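Local coordinates for protein putative surface-anchored fimbrial subunit (Corynebacterium diphtheriae, PDB 3HR6) that forms the shaft of the bacterium's surface pili as their major pilin, a chain of tandem Ig-like modules stabilised by isopeptide and disulfide bonds, at residues P176-V189 / L241-V254. Sequence-based numbering, arbitrary orientation.
Sequences PEIASNTKFEGFTV and LQSLDQHKDQELVV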
ATOM      1  N   PRO A 176     -14.787   1.229  -8.104  1.00 11.10           N
ATOM      2  CA  PRO A 176     -15.097   0.904  -9.503  1.00 11.56           C
ATOM      3  C   PRO A 176     -16.584   0.768  -9.761  1.00 12.26           C
ATOM      4  O   PRO A 176     -17.354   0.442  -8.847  1.00 12.04           O
ATOM      5  CB  PRO A 176     -14.418  -0.451  -9.682  1.00 12.82           C
ATOM      6  CG  PRO A 176     -14.593  -1.095  -8.352  1.00 11.11           C
ATOM      7  CD  PRO A 176     -14.305   0.037  -7.391  1.00 10.18           C
ATOM      8  N   GLU A 177     -17.003   0.998 -11.007  1.00 11.99           N
ATOM      9  CA  GLU A 177     -18.331   0.587 -11.429  1.00 12.32           C
ATOM     10  C   GLU A 177     -18.313  -0.937 -11.629  1.00 12.48           C
ATOM     11  O   GLU A 177     -17.417  -1.478 -12.320  1.00 13.08           O
ATOM     12  CB  GLU A 177     -18.823   1.296 -12.690  1.00 12.63           C
ATOM     13  CG  GLU A 177     -20.206   0.874 -13.110  1.00 13.60           C
ATOM     14  CD  GLU A 177     -20.738   1.620 -14.316  1.00 14.11           C
ATOM     15  OE1 GLU A 177     -20.026   2.506 -14.813  1.00 13.62           O
ATOM     16  OE2 GLU A 177     -21.873   1.308 -14.719  1.00 15.35           O
ATOM     17  N   ILE A 178     -19.269  -1.605 -10.995  1.00 12.33           N
ATOM     18  CA  ILE A 178     -19.385  -3.064 -11.092  1.00 12.31           C
ATOM     19  C   ILE A 178     -20.646  -3.472 -11.879  1.00 12.64           C
ATOM     20  O   ILE A 178     -21.560  -2.676 -12.101  1.00 11.14           O
ATOM     21  CB  ILE A 178     -19.324  -3.748  -9.719  1.00 12.27           C
ATOM     22  CG1 ILE A 178     -20.576  -3.428  -8.892  1.00 12.34           C
ATOM     23  CG2 ILE A 178     -17.978  -3.392  -8.983  1.00 13.56           C
ATOM     24  CD1 ILE A 178     -20.598  -4.133  -7.512  1.00 14.04           C
ATOM     25  N   ALA A 179     -20.658  -4.728 -12.298  1.00 12.89           N
ATOM     26  CA  ALA A 179     -21.739  -5.304 -13.072  1.00 14.24           C
ATOM     27  C   ALA A 179     -23.096  -4.949 -12.454  1.00 16.28           C
ATOM     28  O   ALA A 179     -23.284  -5.068 -11.238  1.00 15.43           O
ATOM     29  CB  ALA A 179     -21.561  -6.807 -13.130  1.00 15.19           C
ATOM     30  N   SER A 180     -24.043  -4.510 -13.294  1.00 17.65           N
ATOM     31  CA  SER A 180     -25.396  -4.141 -12.845  0.50 18.76           C
ATOM     32  C   SER A 180     -26.013  -5.213 -11.963  1.00 19.39           C
ATOM     33  O   SER A 180     -25.878  -6.403 -12.247  1.00 18.92           O
ATOM     34  CB  SER A 180     -26.311  -3.939 -14.054  0.50 18.83           C
ATOM     35  OG  SER A 180     -26.253  -5.069 -14.902  0.50 19.27           O
ATOM     36  N   ASN A 181     -26.695  -4.781 -10.903  1.00 20.45           N
ATOM     37  CA  ASN A 181     -27.370  -5.672  -9.957  1.00 22.21           C
ATOM     38  C   ASN A 181     -26.488  -6.695  -9.216  1.00 22.27           C
ATOM     39  O   ASN A 181     -27.036  -7.601  -8.569  1.00 23.84           O
ATOM     40  CB  ASN A 181     -28.542  -6.361 -10.653  1.00 22.81           C
ATOM     41  CG  ASN A 181     -29.429  -5.372 -11.391  1.00 23.94           C
ATOM     42  OD1 ASN A 181     -29.820  -5.607 -12.537  1.00 27.65           O
ATOM     43  ND2 ASN A 181     -29.734  -4.249 -10.741  1.00 22.76           N
ATOM     44  N   THR A 182     -25.159  -6.552  -9.308  1.00 21.09           N
ATOM     45  CA  THR A 182     -24.228  -7.271  -8.412  1.00 20.07           C
ATOM     46  C   THR A 182     -23.810  -6.384  -7.268  1.00 19.36           C
ATOM     47  O   THR A 182     -23.983  -5.166  -7.309  1.00 19.87           O
ATOM     48  CB  THR A 182     -22.960  -7.845  -9.121  1.00 19.84           C
ATOM     49  OG1 THR A 182     -22.123  -6.796  -9.657  1.00 19.89           O
ATOM     50  CG2 THR A 182     -23.371  -8.803 -10.217  1.00 21.56           C
ATOM     51  N   LYS A 183     -23.263  -7.002  -6.224  1.00 17.24           N
ATOM     52  CA  LYS A 183     -22.796  -6.259  -5.056  1.00 16.47           C
ATOM     53  C   LYS A 183     -21.341  -6.551  -4.798  1.00 15.05           C
ATOM     54  O   LYS A 183     -20.817  -7.590  -5.195  1.00 15.12           O
ATOM     55  CB  LYS A 183     -23.633  -6.640  -3.819  1.00 16.08           C
ATOM     56  CG  LYS A 183     -25.098  -6.365  -3.987  1.00 18.94           C
ATOM     57  CD  LYS A 183     -25.360  -4.900  -3.711  1.00 20.40           C
ATOM     58  CE  LYS A 183     -26.740  -4.498  -4.140  1.00 22.21           C
ATOM     59  NZ  LYS A 183     -27.116  -3.249  -3.424  1.00 25.20           N
ATOM     60  N   PHE A 184     -20.667  -5.602  -4.151  1.00 15.60           N
ATOM     61  CA  PHE A 184     -19.342  -5.834  -3.690  1.00 14.41           C
ATOM     62  C   PHE A 184     -19.378  -6.960  -2.662  1.00 14.96           C
ATOM     63  O   PHE A 184     -20.290  -7.020  -1.852  1.00 15.74           O
ATOM     64  CB  PHE A 184     -18.738  -4.565  -3.073  1.00 14.42           C
ATOM     65  CG  PHE A 184     -18.286  -3.565  -4.087  1.00 12.14           C
ATOM     66  CD1 PHE A 184     -17.055  -3.691  -4.673  1.00 12.15           C
ATOM     67  CD2 PHE A 184     -19.100  -2.501  -4.444  1.00 14.34           C
ATOM     68  CE1 PHE A 184     -16.616  -2.763  -5.603  1.00 10.90           C
ATOM     69  CE2 PHE A 184     -18.683  -1.580  -5.382  1.00 13.73           C
ATOM     70  CZ  PHE A 184     -17.437  -1.703  -5.951  1.00 12.05           C
ATOM     71  N   GLU A 185     -18.374  -7.837  -2.707  1.00 16.08           N
ATOM     72  CA  GLU A 185     -18.245  -8.908  -1.712  1.00 16.36           C
ATOM     73  C   GLU A 185     -17.769  -8.331  -0.393  1.00 15.99           C
ATOM     74  O   GLU A 185     -18.047  -8.891   0.674  1.00 15.57           O
ATOM     75  CB  GLU A 185     -17.183  -9.926  -2.102  1.00 18.48           C
ATOM     76  CG  GLU A 185     -17.409 -10.769  -3.313  1.00 21.35           C
ATOM     77  CD  GLU A 185     -16.163 -11.597  -3.555  1.00 25.36           C
ATOM     78  OE1 GLU A 185     -15.645 -12.219  -2.597  1.00 31.52           O
ATOM     79  OE2 GLU A 185     -15.656 -11.607  -4.678  1.00 24.63           O
ATOM     80  N   GLY A 186     -17.052  -7.219  -0.482  1.00 15.28           N
ATOM     81  CA  GLY A 186     -16.455  -6.581   0.678  1.00 14.43           C
ATOM     82  C   GLY A 186     -15.546  -5.515   0.147  1.00 13.29           C
ATOM     83  O   GLY A 186     -15.422  -5.369  -1.058  1.00 13.30           O
ATOM     84  N   PHE A 187     -14.900  -4.766   1.031  1.00 13.14           N
ATOM     85  CA  PHE A 187     -14.048  -3.685   0.577  1.00 12.64           C
ATOM     86  C   PHE A 187     -13.108  -3.343   1.711  1.00 11.78           C
ATOM     87  O   PHE A 187     -13.531  -2.812   2.736  1.00 13.18           O
ATOM     88  CB  PHE A 187     -14.868  -2.471   0.121  1.00 12.16           C
ATOM     89  CG  PHE A 187     -14.202  -1.665  -0.969  1.00 12.50           C
ATOM     90  CD1 PHE A 187     -14.315  -2.038  -2.287  1.00  9.72           C
ATOM     91  CD2 PHE A 187     -13.456  -0.559  -0.676  1.00 13.56           C
ATOM     92  CE1 PHE A 187     -13.741  -1.308  -3.285  1.00 13.02           C
ATOM     93  CE2 PHE A 187     -12.828   0.159  -1.705  1.00 13.63           C
ATOM     94  CZ  PHE A 187     -12.977  -0.219  -2.979  1.00 12.26           C
ATOM     95  N   THR A 188     -11.868  -3.773   1.561  1.00 10.94           N
ATOM     96  CA  THR A 188     -10.883  -3.586   2.602  1.00 11.60           C
ATOM     97  C   THR A 188      -9.728  -2.731   2.085  1.00 11.29           C
ATOM     98  O   THR A 188      -9.252  -2.945   0.982  1.00 14.52           O
ATOM     99  CB  THR A 188     -10.351  -4.945   3.075  1.00 10.91           C
ATOM    100  OG1 THR A 188     -11.413  -5.687   3.684  1.00  9.39           O
ATOM    101  CG2 THR A 188      -9.218  -4.779   4.108  1.00 11.98           C
ATOM    102  N   VAL A 189      -9.298  -1.741   2.852  1.00 11.89           N
ATOM    103  CA  VAL A 189      -8.083  -0.985   2.550  1.00 11.64           C
ATOM    104  C   VAL A 189      -7.138  -1.290   3.704  1.00 11.59           C
ATOM    105  O   VAL A 189      -7.482  -1.047   4.848  1.00 11.51           O
ATOM    106  CB  VAL A 189      -8.309   0.520   2.392  1.00 11.28           C
ATOM    107  CG1 VAL A 189      -6.918   1.272   2.166  1.00 13.61           C
ATOM    108  CG2 VAL A 189      -9.298   0.797   1.243  1.00 11.70           C
ATOM    109  N   LEU A 241     -21.566  -1.253   2.600  1.00 18.21           N
ATOM    110  CA  LEU A 241     -21.040  -2.159   1.586  1.00 17.20           C
ATOM    111  C   LEU A 241     -22.113  -2.460   0.555  1.00 17.57           C
ATOM    112  O   LEU A 241     -21.831  -2.474  -0.645  1.00 17.40           O
ATOM    113  CB  LEU A 241     -20.510  -3.451   2.198  1.00 17.18           C
ATOM    114  CG  LEU A 241     -20.002  -4.530   1.241  1.00 16.25           C
ATOM    115  CD1 LEU A 241     -18.728  -4.117   0.454  1.00 15.31           C
ATOM    116  CD2 LEU A 241     -19.772  -5.806   2.025  1.00 17.67           C
ATOM    117  N   GLN A 242     -23.336  -2.685   1.046  1.00 17.82           N
ATOM    118  CA  GLN A 242     -24.496  -3.012   0.192  0.50 17.99           C
ATOM    119  C   GLN A 242     -24.815  -1.906  -0.810  1.00 17.35           C
ATOM    120  O   GLN A 242     -25.266  -2.190  -1.915  1.00 17.84           O
ATOM    121  CB  GLN A 242     -25.758  -3.297   1.031  0.50 18.56           C
ATOM    122  CG  GLN A 242     -26.064  -4.778   1.265  0.50 19.92           C
ATOM    123  CD  GLN A 242     -26.676  -5.467   0.056  0.50 20.49           C
ATOM    124  OE1 GLN A 242     -26.068  -6.362  -0.520  0.50 22.80           O
ATOM    125  NE2 GLN A 242     -27.885  -5.056  -0.328  0.50 22.00           N
ATOM    126  N   SER A 243     -24.598  -0.650  -0.415  1.00 15.41           N
ATOM    127  CA  SER A 243     -24.868   0.478  -1.305  1.00 15.26           C
ATOM    128  C   SER A 243     -23.633   1.039  -1.994  1.00 14.53           C
ATOM    129  O   SER A 243     -23.717   2.053  -2.670  1.00 14.22           O
ATOM    130  CB  SER A 243     -25.616   1.590  -0.578  1.00 13.80           C
ATOM    131  OG  SER A 243     -24.828   2.182   0.428  1.00 15.68           O
ATOM    132  N   LEU A 244     -22.488   0.384  -1.828  1.00 14.95           N
ATOM    133  CA  LEU A 244     -21.235   0.893  -2.386  1.00 15.22           C
ATOM    134  C   LEU A 244     -21.252   0.907  -3.908  1.00 15.81           C
ATOM    135  O   LEU A 244     -20.605   1.751  -4.533  1.00 15.00           O
ATOM    136  CB  LEU A 244     -20.044   0.092  -1.839  1.00 15.23           C
ATOM    137  CG  LEU A 244     -18.659   0.676  -2.058  1.00 15.77           C
ATOM    138  CD1 LEU A 244     -18.509   1.954  -1.264  1.00 13.60           C
ATOM    139  CD2 LEU A 244     -17.601  -0.385  -1.705  1.00 13.31           C
ATOM    140  N   ASP A 245     -22.000  -0.009  -4.510  1.00 16.74           N
ATOM    141  CA  ASP A 245     -22.231   0.022  -5.946  1.00 18.39           C
ATOM    142  C   ASP A 245     -22.944   1.277  -6.446  1.00 19.06           C
ATOM    143  O   ASP A 245     -23.032   1.483  -7.660  1.00 21.63           O
ATOM    144  CB  ASP A 245     -22.995  -1.217  -6.419  1.00 18.42           C
ATOM    145  CG  ASP A 245     -24.317  -1.390  -5.717  1.00 18.60           C
ATOM    146  OD1 ASP A 245     -24.328  -1.312  -4.483  1.00 16.87           O
ATOM    147  OD2 ASP A 245     -25.327  -1.618  -6.395  1.00 22.80           O
ATOM    148  N   GLN A 246     -23.496   2.092  -5.544  1.00 17.89           N
ATOM    149  CA  GLN A 246     -24.086   3.363  -5.937  1.00 17.42           C
ATOM    150  C   GLN A 246     -23.108   4.539  -5.850  1.00 16.31           C
ATOM    151  O   GLN A 246     -23.488   5.673  -6.124  1.00 16.30           O
ATOM    152  CB  GLN A 246     -25.337   3.631  -5.102  1.00 18.23           C
ATOM    153  CG  GLN A 246     -26.349   2.501  -5.277  1.00 20.59           C
ATOM    154  CD  GLN A 246     -27.574   2.585  -4.372  1.00 25.45           C
ATOM    155  OE1 GLN A 246     -27.511   3.049  -3.229  1.00 28.47           O
ATOM    156  NE2 GLN A 246     -28.710   2.108  -4.888  1.00 27.34           N
ATOM    157  N   HIS A 247     -21.861   4.265  -5.477  1.00 14.20           N
ATOM    158  CA  HIS A 247     -20.857   5.308  -5.310  1.00 13.62           C
ATOM    159  C   HIS A 247     -19.769   5.112  -6.333  1.00 13.03           C
ATOM    160  O   HIS A 247     -18.654   5.472  -6.109  1.00 12.74           O
ATOM    161  CB  HIS A 247     -20.269   5.297  -3.885  1.00 14.06           C
ATOM    162  CG  HIS A 247     -21.282   5.660  -2.840  1.00 12.88           C
ATOM    163  ND1 HIS A 247     -21.357   6.909  -2.253  1.00 13.59           N
ATOM    164  CD2 HIS A 247     -22.283   4.933  -2.300  1.00 13.56           C
ATOM    165  CE1 HIS A 247     -22.368   6.929  -1.398  1.00 14.59           C
ATOM    166  NE2 HIS A 247     -22.955   5.747  -1.417  1.00 13.05           N
ATOM    167  N   LYS A 248     -20.153   4.631  -7.508  1.00 13.37           N
ATOM    168  CA  LYS A 248     -19.147   4.395  -8.543  1.00 13.40           C
ATOM    169  C   LYS A 248     -18.392   5.670  -8.816  1.00 12.20           C
ATOM    170  O   LYS A 248     -18.980   6.759  -8.831  1.00 13.44           O
ATOM    171  CB  LYS A 248     -19.794   3.866  -9.792  1.00 13.46           C
ATOM    172  CG  LYS A 248     -20.761   4.794 -10.450  1.00 16.85           C
ATOM    173  CD  LYS A 248     -21.611   3.990 -11.448  1.00 21.02           C
ATOM    174  CE  LYS A 248     -22.711   4.816 -12.023  1.00 24.76           C
ATOM    175  NZ  LYS A 248     -22.114   5.962 -12.772  1.00 28.76           N
ATOM    176  N   ASP A 249     -17.077   5.513  -8.976  1.00 12.36           N
ATOM    177  CA  ASP A 249     -16.144   6.575  -9.305  1.00 12.88           C
ATOM    178  C   ASP A 249     -15.903   7.609  -8.216  1.00 12.84           C
ATOM    179  O   ASP A 249     -15.109   8.525  -8.414  1.00 14.34           O
ATOM    180  CB  ASP A 249     -16.493   7.232 -10.645  1.00 13.52           C
ATOM    181  CG  ASP A 249     -16.522   6.237 -11.768  1.00 14.51           C
ATOM    182  OD1 ASP A 249     -15.586   5.418 -11.878  1.00 16.00           O
ATOM    183  OD2 ASP A 249     -17.502   6.252 -12.515  1.00 18.71           O
ATOM    184  N   GLN A 250     -16.548   7.440  -7.057  1.00 12.74           N
ATOM    185  CA  GLN A 250     -16.211   8.238  -5.867  1.00 12.51           C
ATOM    186  C   GLN A 250     -14.955   7.687  -5.221  1.00 12.53           C
ATOM    187  O   GLN A 250     -14.522   6.575  -5.524  1.00 12.11           O
ATOM    188  CB  GLN A 250     -17.396   8.235  -4.875  1.00 11.93           C
ATOM    189  CG  GLN A 250     -18.632   8.859  -5.456  1.00 13.40           C
ATOM    190  CD  GLN A 250     -19.785   8.837  -4.481  1.00 15.52           C
ATOM    191  OE1 GLN A 250     -19.582   8.619  -3.292  1.00 18.51           O
ATOM    192  NE2 GLN A 250     -20.988   9.056  -4.970  1.00 16.91           N
ATOM    193  N   GLU A 251     -14.340   8.465  -4.324  1.00 11.69           N
ATOM    194  CA  GLU A 251     -13.147   8.016  -3.622  1.00 13.64           C
ATOM    195  C   GLU A 251     -13.488   7.700  -2.189  1.00 13.00           C
ATOM    196  O   GLU A 251     -14.243   8.428  -1.546  1.00 12.62           O
ATOM    197  CB  GLU A 251     -12.026   9.029  -3.663  1.00 15.30           C
ATOM    198  CG  GLU A 251     -11.529   9.203  -5.068  1.00 16.51           C
ATOM    199  CD  GLU A 251     -10.404  10.177  -5.202  1.00 20.03           C
ATOM    200  OE1 GLU A 251     -10.022  10.878  -4.226  1.00 18.49           O
ATOM    201  OE2 GLU A 251      -9.924  10.235  -6.347  1.00 21.60           O
ATOM    202  N   LEU A 252     -12.974   6.569  -1.751  1.00 11.77           N
ATOM    203  CA  LEU A 252     -12.885   6.223  -0.368  1.00 11.45           C
ATOM    204  C   LEU A 252     -11.534   6.716   0.106  1.00 10.99           C
ATOM    205  O   LEU A 252     -10.525   6.223  -0.390  1.00  9.83           O
ATOM    206  CB  LEU A 252     -12.987   4.696  -0.242  1.00 11.17           C
ATOM    207  CG  LEU A 252     -12.891   4.169   1.181  1.00 11.23           C
ATOM    208  CD1 LEU A 252     -14.131   4.512   1.941  1.00 10.71           C
ATOM    209  CD2 LEU A 252     -12.635   2.614   1.183  1.00 14.25           C
ATOM    210  N   VAL A 253     -11.477   7.627   1.077  1.00  9.55           N
ATOM    211  CA  VAL A 253     -10.224   8.215   1.518  1.00 10.14           C
ATOM    212  C   VAL A 253      -9.992   7.848   2.965  1.00  9.02           C
ATOM    213  O   VAL A 253     -10.874   8.060   3.762  1.00  8.02           O
ATOM    214  CB  VAL A 253     -10.218   9.747   1.362  1.00 10.44           C
ATOM    215  CG1 VAL A 253      -8.876  10.320   1.889  1.00 12.99           C
ATOM    216  CG2 VAL A 253     -10.471  10.123  -0.139  1.00 10.43           C
ATOM    217  N   VAL A 254      -8.878   7.184   3.231  1.00 10.16           N
ATOM    218  CA  VAL A 254      -8.421   6.820   4.549  1.00  9.98           C
ATOM    219  C   VAL A 254      -7.256   7.730   4.850  1.00 11.11           C
ATOM    220  O   VAL A 254      -6.290   7.821   4.051  1.00 11.98           O
ATOM    221  CB  VAL A 254      -7.979   5.351   4.594  1.00 12.11           C
ATOM    222  CG1 VAL A 254      -7.370   4.966   5.974  1.00 11.69           C
ATOM    223  CG2 VAL A 254      -9.169   4.465   4.214  1.00 10.25           C
TER
HETATM  224  O   HOH W   1     -19.750   1.160  -7.681  1.00 18.30           O
HETATM  225  O   HOH W   2     -15.486   2.950 -12.909  1.00 26.49           O
HETATM  226  O   HOH W   3     -17.896   4.387 -14.482  1.00 30.37           O
HETATM  227  O   HOH W   4     -21.361   0.099  -9.838  1.00 13.02           O
HETATM  228  O   HOH W   5     -24.913  -3.189  -8.800  1.00 23.14           O
HETATM  229  O   HOH W   6     -22.321  -3.259  -3.184  1.00 13.02           O
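At one end of the hydrophobic core of an Ig-like module, L244 CD2 fills the corner made by the rings of F184 and F187. It lies over one face of each, 4.0 Å from the F184 centroid and 4.1 Å from that of F187. I178 CD1 lies over the opposite face of F184, offset toward the rim, while the backbone N of D245 meets the ring at its edge. L241 CD1 packs on G186 CA at 3.4 Å and also reaches F184 CB. Strands 187-192 and 251-259 belong to different sheets of this Cna-B-like domain; deeper in, L252 CD2 touches the edge of F187 and packs on V189 CG2 (3.8 Å). The axes of strand segments 187-189 and 251-254 approach to 9.7 Å, their directions 39° apart. Loop 176-186 covers the end of helix 238-242 and the 3-10 turn after it. K183 bends at chi2 (-81°) so that NZ donates a hydrogen bond to Q242 O (2.6 Å), with a longer salt bridge to D245 OD1 (3.6 Å). A water links I178 N to D245 O. E177 runs alongside K248, its CG 3.8 Å from K248 CD, and two waters connect E177 to the carboxylate of D249.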